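PDB 3HKM: Os03g0854200 protein from Oryza sativa Japonica Group, which cleaves DNA hydrolytically and RNA phosphorolytically in vitro, binds double-stranded DNA and single-stranded RNA, and is a probable component of the exosome complex. Local coordinates for residues G74-E77 / K78-E81; Y208-C211 / I212-G215; S223-M226 / R227-Q231. All coordinates share one frame; numbering follows the deposited sequence.

Contact 1: G74-E77 / K78-E81; sequences GKQE and KEYE
Lys78 N points back to Gly74 O in a weak, bent bond (3.1 Å), and three residues further on Glu81 N donates to Glu77 O at 3.2 Å, so the chain passes from loop into the first turn of helix 77-91. In this RNase PH domain that helix is the connection of a beta-alpha-beta crossover, joining strand 61-67 to its parallel neighbour 100-110. Gln76 O also lies near the amides of Glu79 and Tyr80, but its modelled place is doubtful. Three side chains at the loop-helix junction meet the helix or brace the turn. Lys75 starts with CG between its backbone N and carbonyl carbon (chi1 77°) and folds twice more, which brings NZ round to Glu79 OE2 for a long salt bridge of 3.4 Å. Since OE2 also faces the backbone oxygen of Lys75, the lysine charge probably offsets the crowding of two acceptors. Gln76 sits across Tyr80: its CG lies over the ring face, 4.2 Å from the Tyr80 ring centroid, in a CH-pi contact, and its amide plane is inclined 40° to the ring. Glu77 turns the other way, bending back so that OE1 accepts a weak bond from Gly74 N (2.9 Å), while its side chain rests on Trp66 and Pro68. Further along the turn, Glu81 OE1 takes the amide of Trp66, tying the helix start to strand 61-67. A water donates to Gln76 OE1 at 2.6 Å and, weakly, to Glu79 OE1 at 3.4 Å.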
loop_
_atom_site.group_PDB
_atom_site.type_symbol
_atom_site.label_atom_id
_atom_site.label_comp_id
_atom_site.label_asym_id
_atom_site.label_seq_id
_atom_site.Cartn_x
_atom_site.Cartn_y
_atom_site.Cartn_z
ATOM N N GLY A 74 -9.570 10.617 10.465
ATOM C CA GLY A 74 -10.936 10.166 10.651
ATOM C C GLY A 74 -11.031 8.663 10.825
ATOM O O GLY A 74 -10.017 7.963 10.870
ATOM N N LYS A 75 -12.256 8.159 10.918
ATOM C CA LYS A 75 -12.469 6.740 11.174
ATOM C C LYS A 75 -12.005 5.869 10.007
ATOM O O LYS A 75 -11.619 4.713 10.200
ATOM C CB LYS A 75 -13.939 6.463 11.481
ATOM C CG LYS A 75 -14.836 6.449 10.253
ATOM C CD LYS A 75 -16.152 5.739 10.555
ATOM C CE LYS A 75 -15.904 4.332 11.050
ATOM N NZ LYS A 75 -15.072 3.573 10.079
ATOM N N GLN A 76 -12.048 6.424 8.799
ATOM C CA GLN A 76 -11.583 5.692 7.625
ATOM C C GLN A 76 -10.054 5.651 7.505
ATOM O O GLN A 76 -9.481 4.583 7.337
ATOM C CB GLN A 76 -12.219 6.227 6.340
ATOM C CG GLN A 76 -11.353 6.006 5.116
ATOM C CD GLN A 76 -12.144 5.722 3.860
ATOM O OE1 GLN A 76 -13.147 5.012 3.890
ATOM N NE2 GLN A 76 -11.674 6.252 2.735
ATOM N N GLU A 77 -9.391 6.798 7.603
ATOM C CA GLU A 77 -7.938 6.824 7.444
ATOM C C GLU A 77 -7.215 6.217 8.635
ATOM O O GLU A 77 -5.996 6.056 8.592
ATOM C CB GLU A 77 -7.401 8.242 7.221
ATOM C CG GLU A 77 -8.260 9.145 6.364
ATOM C CD GLU A 77 -9.114 10.078 7.203
ATOM O OE1 GLU A 77 -10.147 9.622 7.754
ATOM O OE2 GLU A 77 -8.742 11.269 7.306
ATOM N N LYS A 78 -7.952 5.905 9.699
ATOM C CA LYS A 78 -7.341 5.299 10.883
ATOM C C LYS A 78 -7.503 3.780 10.869
ATOM O O LYS A 78 -6.837 3.064 11.618
ATOM C CB LYS A 78 -7.863 5.921 12.191
ATOM C CG LYS A 78 -9.063 5.223 12.792
ATOM C CD LYS A 78 -9.181 5.483 14.290
ATOM C CE LYS A 78 -10.142 6.625 14.616
ATOM N NZ LYS A 78 -9.556 7.965 14.341
ATOM N N GLU A 79 -8.378 3.283 10.004
ATOM C CA GLU A 79 -8.425 1.852 9.763
ATOM C C GLU A 79 -7.383 1.547 8.695
ATOM O O GLU A 79 -6.780 0.475 8.681
ATOM C CB GLU A 79 -9.817 1.413 9.320
ATOM C CG GLU A 79 -10.222 1.920 7.956
ATOM C CD GLU A 79 -11.710 1.805 7.721
ATOM O OE1 GLU A 79 -12.125 1.745 6.535
ATOM O OE2 GLU A 79 -12.456 1.774 8.730
ATOM N N TYR A 80 -7.169 2.512 7.807
ATOM C CA TYR A 80 -6.114 2.406 6.810
ATOM C C TYR A 80 -4.767 2.340 7.508
ATOM O O TYR A 80 -3.898 1.552 7.131
ATOM C CB TYR A 80 -6.146 3.595 5.845
ATOM C CG TYR A 80 -7.265 3.539 4.828
ATOM C CD1 TYR A 80 -8.054 2.399 4.695
ATOM C CD2 TYR A 80 -7.513 4.614 3.979
ATOM C CE1 TYR A 80 -9.074 2.337 3.762
ATOM C CE2 TYR A 80 -8.527 4.559 3.038
ATOM C CZ TYR A 80 -9.303 3.418 2.935
ATOM O OH TYR A 80 -10.316 3.358 2.003
ATOM N N GLU A 81 -4.604 3.180 8.528
ATOM C CA GLU A 81 -3.387 3.217 9.332
ATOM C C GLU A 81 -3.135 1.842 9.925
ATOM O O GLU A 81 -1.991 1.366 9.956
ATOM C CB GLU A 81 -3.523 4.253 10.454
ATOM C CG GLU A 81 -2.354 4.301 11.428
ATOM C CD GLU A 81 -2.528 5.363 12.514
ATOM O OE1 GLU A 81 -1.595 6.168 12.726
ATOM O OE2 GLU A 81 -3.603 5.406 13.145
HETATM O O HOH W 1 -13.748 2.501 3.655
#

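Contact 2: Y208-C211 / I212-G215; sequences YFSC and IERG
Ile212 lies across the preceding turn of helix 205-229, its amide donating to Tyr208 O at 3.1 Å, and one of its branches goes to the ring of Tyr208, the other to that of Phe209. CG1 stands between the backbone N and the carbonyl carbon (chi1 62°), which sets it against Phe209 O and 3.6 Å from Phe209 CD1. Ile212 CD1 turns back over Phe209 CA and the CD1 corner of its ring, and the two side chains cross nearly at a right angle. The other branch, CG2, comes over a face of Tyr208 near its rim, 4.2 Å from CE1. Phe209 has a second neighbour in Glu213, one helical turn on: Glu213 CB sits over the ring face, 4.1 Å from the Phe209 centroid, in a CH-pi contact. The glutamate then bends so that OE1 approaches Phe209 CE2 at 3.8 Å, with its carboxylate turned 79° from the ring plane. With only an alanine at Ile212, the CD1 side of the Phe209 ring and the face of Tyr208 would lose their aliphatic neighbour, and the Phe209 ring is likely to turn more freely. Regular i to i+4 backbone bonds underlie these contacts, including Glu213 N to Phe209 O at 2.7 Å. The helix lies against the antiparallel four-stranded sheet: Cys211 packs on strands 138-145 and 165-172, Ile212 also touches Leu169, Arg214 reaches Val151 and Leu153, and Tyr208 OH is hydrogen-bonded to Ser197 OG of strand 197-201.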
loop_
_atom_site.group_PDB
_atom_site.type_symbol
_atom_site.label_atom_id
_atom_site.label_comp_id
_atom_site.label_asym_id
_atom_site.label_seq_id
_atom_site.Cartn_x
_atom_site.Cartn_y
_atom_site.Cartn_z
ATOM N N TYR A 208 -14.907 -12.505 -5.514
ATOM C CA TYR A 208 -13.638 -12.499 -4.801
ATOM C C TYR A 208 -12.509 -13.179 -5.576
ATOM O O TYR A 208 -11.396 -12.664 -5.623
ATOM C CB TYR A 208 -13.811 -13.148 -3.424
ATOM C CG TYR A 208 -12.582 -13.109 -2.535
ATOM C CD1 TYR A 208 -11.931 -11.908 -2.257
ATOM C CD2 TYR A 208 -12.090 -14.273 -1.944
ATOM C CE1 TYR A 208 -10.814 -11.871 -1.431
ATOM C CE2 TYR A 208 -10.970 -14.243 -1.112
ATOM C CZ TYR A 208 -10.338 -13.038 -0.862
ATOM O OH TYR A 208 -9.235 -13.005 -0.034
ATOM N N PHE A 209 -12.778 -14.337 -6.174
ATOM C CA PHE A 209 -11.724 -15.013 -6.934
ATOM C C PHE A 209 -11.347 -14.272 -8.209
ATOM O O PHE A 209 -10.175 -14.248 -8.589
ATOM C CB PHE A 209 -12.059 -16.465 -7.285
ATOM C CG PHE A 209 -11.153 -17.037 -8.353
ATOM C CD1 PHE A 209 -9.794 -17.220 -8.102
ATOM C CD2 PHE A 209 -11.645 -17.350 -9.615
ATOM C CE1 PHE A 209 -8.956 -17.728 -9.083
ATOM C CE2 PHE A 209 -10.813 -17.857 -10.595
ATOM C CZ PHE A 209 -9.470 -18.047 -10.328
ATOM N N SER A 210 -12.331 -13.691 -8.885
ATOM C CA SER A 210 -12.030 -12.904 -10.071
ATOM C C SER A 210 -11.065 -11.778 -9.703
ATOM O O SER A 210 -10.101 -11.517 -10.421
ATOM C CB SER A 210 -13.307 -12.347 -10.704
ATOM O OG SER A 210 -13.016 -11.664 -11.915
ATOM N N CYS A 211 -11.316 -11.134 -8.567
ATOM C CA CYS A 211 -10.464 -10.053 -8.072
ATOM C C CYS A 211 -9.023 -10.502 -7.837
ATOM O O CYS A 211 -8.082 -9.827 -8.255
ATOM C CB CYS A 211 -11.032 -9.468 -6.779
ATOM S SG CYS A 211 -12.430 -8.331 -6.984
ATOM N N ILE A 212 -8.852 -11.629 -7.156
ATOM C CA ILE A 212 -7.519 -12.148 -6.883
ATOM C C ILE A 212 -6.856 -12.646 -8.162
ATOM O O ILE A 212 -5.665 -12.419 -8.377
ATOM C CB ILE A 212 -7.525 -13.247 -5.785
ATOM C CG1 ILE A 212 -8.361 -14.447 -6.215
ATOM C CG2 ILE A 212 -8.056 -12.690 -4.472
ATOM C CD1 ILE A 212 -8.781 -15.336 -5.055
ATOM N N GLU A 213 -7.634 -13.314 -9.008
ATOM C CA GLU A 213 -7.165 -13.760 -10.315
ATOM C C GLU A 213 -6.679 -12.577 -11.145
ATOM O O GLU A 213 -5.592 -12.598 -11.725
ATOM C CB GLU A 213 -8.301 -14.452 -11.070
ATOM C CG GLU A 213 -8.122 -14.441 -12.578
ATOM C CD GLU A 213 -9.434 -14.301 -13.334
ATOM O OE1 GLU A 213 -10.327 -15.169 -13.170
ATOM O OE2 GLU A 213 -9.560 -13.322 -14.106
ATOM N N ARG A 214 -7.509 -11.546 -11.204
ATOM C CA ARG A 214 -7.228 -10.383 -12.025
ATOM C C ARG A 214 -6.052 -9.605 -11.445
ATOM O O ARG A 214 -5.091 -9.313 -12.141
ATOM C CB ARG A 214 -8.474 -9.500 -12.107
ATOM C CG ARG A 214 -8.465 -8.488 -13.235
ATOM C CD ARG A 214 -8.760 -9.172 -14.556
ATOM N NE ARG A 214 -8.715 -8.243 -15.679
ATOM C CZ ARG A 214 -9.767 -7.557 -16.117
ATOM N NH1 ARG A 214 -10.947 -7.688 -15.518
ATOM N NH2 ARG A 214 -9.641 -6.739 -17.154
ATOM N N GLY A 215 -6.140 -9.273 -10.163
ATOM C CA GLY A 215 -5.099 -8.504 -9.507
ATOM C C GLY A 215 -3.736 -9.144 -9.643
ATOM O O GLY A 215 -2.769 -8.485 -9.993
#

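Contact 3: S223-M226 / R227-Q231; sequences SDFM and RTTLQ
Leu230 closes back on Phe225 at the C-terminal end of helix 205-229, where the backbone widens into a pi-type turn: Leu230 N donates to Phe225 O over 3.0 Å, almost straight (165°), in an i to i+5 bond. Followed outward, the leucine side chain meets the previous turn at every atom. CB rests against two backbone oxygens, Phe225 O and Met226 O. CG then rises over the face of the Phe225 ring, 4.1 Å from its centroid, as a CH-pi contact offset toward the rim. Of the two methyls, CD1 approaches Phe225 CE2 at 3.7 Å and lies more loosely beside Met226 CG, while CD2 reaches Phe225 CZ, also at 3.7 Å. The ring is brought there because Phe225 CG is anti to its backbone N (chi1 -177°), and Thr229 lies obliquely at the CD1-CE1 flank, its CB 3.8 Å from Phe225 CD1. Beyond the helix, Phe17 meets Phe225 edge-to-face, and Trp33 of strand 29-35 touches Phe225, Met226 and Leu230. Phe225, Met226 and Leu230 make an apolar contact, and the hydrogen bonds across the two segments join backbone atoms, so these side chains are held together by shape and dispersion, while Ser223 and Arg227 add weak bonds to Asn173.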
loop_
_atom_site.group_PDB
_atom_site.type_symbol
_atom_site.label_atom_id
_atom_site.label_comp_id
_atom_site.label_asym_id
_atom_site.label_seq_id
_atom_site.Cartn_x
_atom_site.Cartn_y
_atom_site.Cartn_z
ATOM N N SER A 223 5.518 -4.694 -9.349
ATOM C CA SER A 223 6.777 -5.221 -8.816
ATOM C C SER A 223 7.949 -5.116 -9.813
ATOM O O SER A 223 9.095 -4.949 -9.399
ATOM C CB SER A 223 6.608 -6.650 -8.275
ATOM O OG SER A 223 6.245 -7.560 -9.299
ATOM N N ASP A 224 7.663 -5.198 -11.112
ATOM C CA ASP A 224 8.683 -4.983 -12.143
ATOM C C ASP A 224 9.197 -3.542 -12.062
ATOM O O ASP A 224 10.350 -3.264 -12.375
ATOM C CB ASP A 224 8.127 -5.237 -13.555
ATOM C CG ASP A 224 7.848 -6.718 -13.847
ATOM O OD1 ASP A 224 8.223 -7.600 -13.040
ATOM O OD2 ASP A 224 7.244 -6.995 -14.912
ATOM N N PHE A 225 8.316 -2.631 -11.656
ATOM C CA PHE A 225 8.652 -1.225 -11.427
ATOM C C PHE A 225 9.563 -1.094 -10.198
ATOM O O PHE A 225 10.632 -0.463 -10.254
ATOM C CB PHE A 225 7.350 -0.430 -11.236
ATOM C CG PHE A 225 7.540 1.060 -11.051
ATOM C CD1 PHE A 225 8.055 1.847 -12.070
ATOM C CD2 PHE A 225 7.152 1.676 -9.873
ATOM C CE1 PHE A 225 8.209 3.214 -11.908
ATOM C CE2 PHE A 225 7.303 3.046 -9.702
ATOM C CZ PHE A 225 7.839 3.815 -10.721
ATOM N N MET A 226 9.131 -1.695 -9.089
ATOM C CA MET A 226 9.938 -1.775 -7.877
ATOM C C MET A 226 11.291 -2.452 -8.114
ATOM O O MET A 226 12.314 -1.997 -7.604
ATOM C CB MET A 226 9.187 -2.525 -6.774
ATOM C CG MET A 226 7.955 -1.802 -6.236
ATOM S SD MET A 226 7.056 -2.745 -4.980
ATOM C CE MET A 226 5.699 -1.639 -4.628
ATOM N N ARG A 227 11.300 -3.535 -8.882
ATOM C CA ARG A 227 12.524 -4.317 -9.055
ATOM C C ARG A 227 13.541 -3.719 -10.040
ATOM O O ARG A 227 14.743 -3.984 -9.952
ATOM C CB ARG A 227 12.182 -5.758 -9.439
ATOM C CG ARG A 227 11.621 -6.588 -8.285
ATOM C CD ARG A 227 12.697 -7.420 -7.598
ATOM N NE ARG A 227 12.199 -8.077 -6.392
ATOM C CZ ARG A 227 11.204 -8.952 -6.396
ATOM N NH1 ARG A 227 10.615 -9.262 -7.540
ATOM N NH2 ARG A 227 10.792 -9.515 -5.265
ATOM N N THR A 228 13.070 -2.915 -10.979
ATOM C CA THR A 228 13.979 -2.337 -11.958
ATOM C C THR A 228 14.074 -0.819 -11.840
ATOM O O THR A 228 15.011 -0.297 -11.244
ATOM C CB THR A 228 13.588 -2.734 -13.394
ATOM O OG1 THR A 228 13.700 -4.155 -13.534
ATOM C CG2 THR A 228 14.510 -2.068 -14.393
ATOM N N THR A 229 13.100 -0.121 -12.407
ATOM C CA THR A 229 13.116 1.337 -12.451
ATOM C C THR A 229 13.523 1.976 -11.121
ATOM O O THR A 229 14.386 2.862 -11.088
ATOM C CB THR A 229 11.741 1.878 -12.881
ATOM O OG1 THR A 229 11.311 1.188 -14.061
ATOM C CG2 THR A 229 11.809 3.371 -13.153
ATOM N N LEU A 230 12.914 1.524 -10.027
ATOM C CA LEU A 230 13.142 2.147 -8.721
ATOM C C LEU A 230 14.486 1.780 -8.082
ATOM O O LEU A 230 14.691 2.011 -6.885
ATOM C CB LEU A 230 11.997 1.831 -7.757
ATOM C CG LEU A 230 10.636 2.440 -8.098
ATOM C CD1 LEU A 230 9.659 2.212 -6.956
ATOM C CD2 LEU A 230 10.758 3.926 -8.404
ATOM N N GLN A 231 15.400 1.222 -8.874
ATOM C CA GLN A 231 16.715 0.833 -8.363
ATOM C C GLN A 231 17.810 0.867 -9.434
ATOM O O GLN A 231 17.980 1.866 -10.136
ATOM C CB GLN A 231 16.651 -0.558 -7.722
ATOM C CG GLN A 231 15.877 -0.602 -6.411
ATOM C CD GLN A 231 16.449 -1.617 -5.439
ATOM O OE1 GLN A 231 16.506 -1.377 -4.229
ATOM N NE2 GLN A 231 16.897 -2.754 -5.967
#

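Overall arrangement
The three contacts follow one another along the chain, contact 1 near the start of helix 77-91 and contacts 2 and 3 near the two ends of helix 205-229. Contact 1 opens the helix that crosses over between strands 61-67 and 100-110 of the mixed five-stranded sheet. Contact 2 faces the antiparallel four-stranded sheet, and contact 3 reaches both sheets, touching strands 29-35 and 138-145 as well as helix 115-130. Centres of contacts 2 and 3 are about 23 Å apart; contact 1 lies about 25 Å and 29 Å from them, centre to centre, and opposite contact 3 across the chain's centre. None touches another; contacts 2 and 3 are joined by helix 205-229, which spans the two sheets of this RNase PH domain, and both pack on strand 138-145.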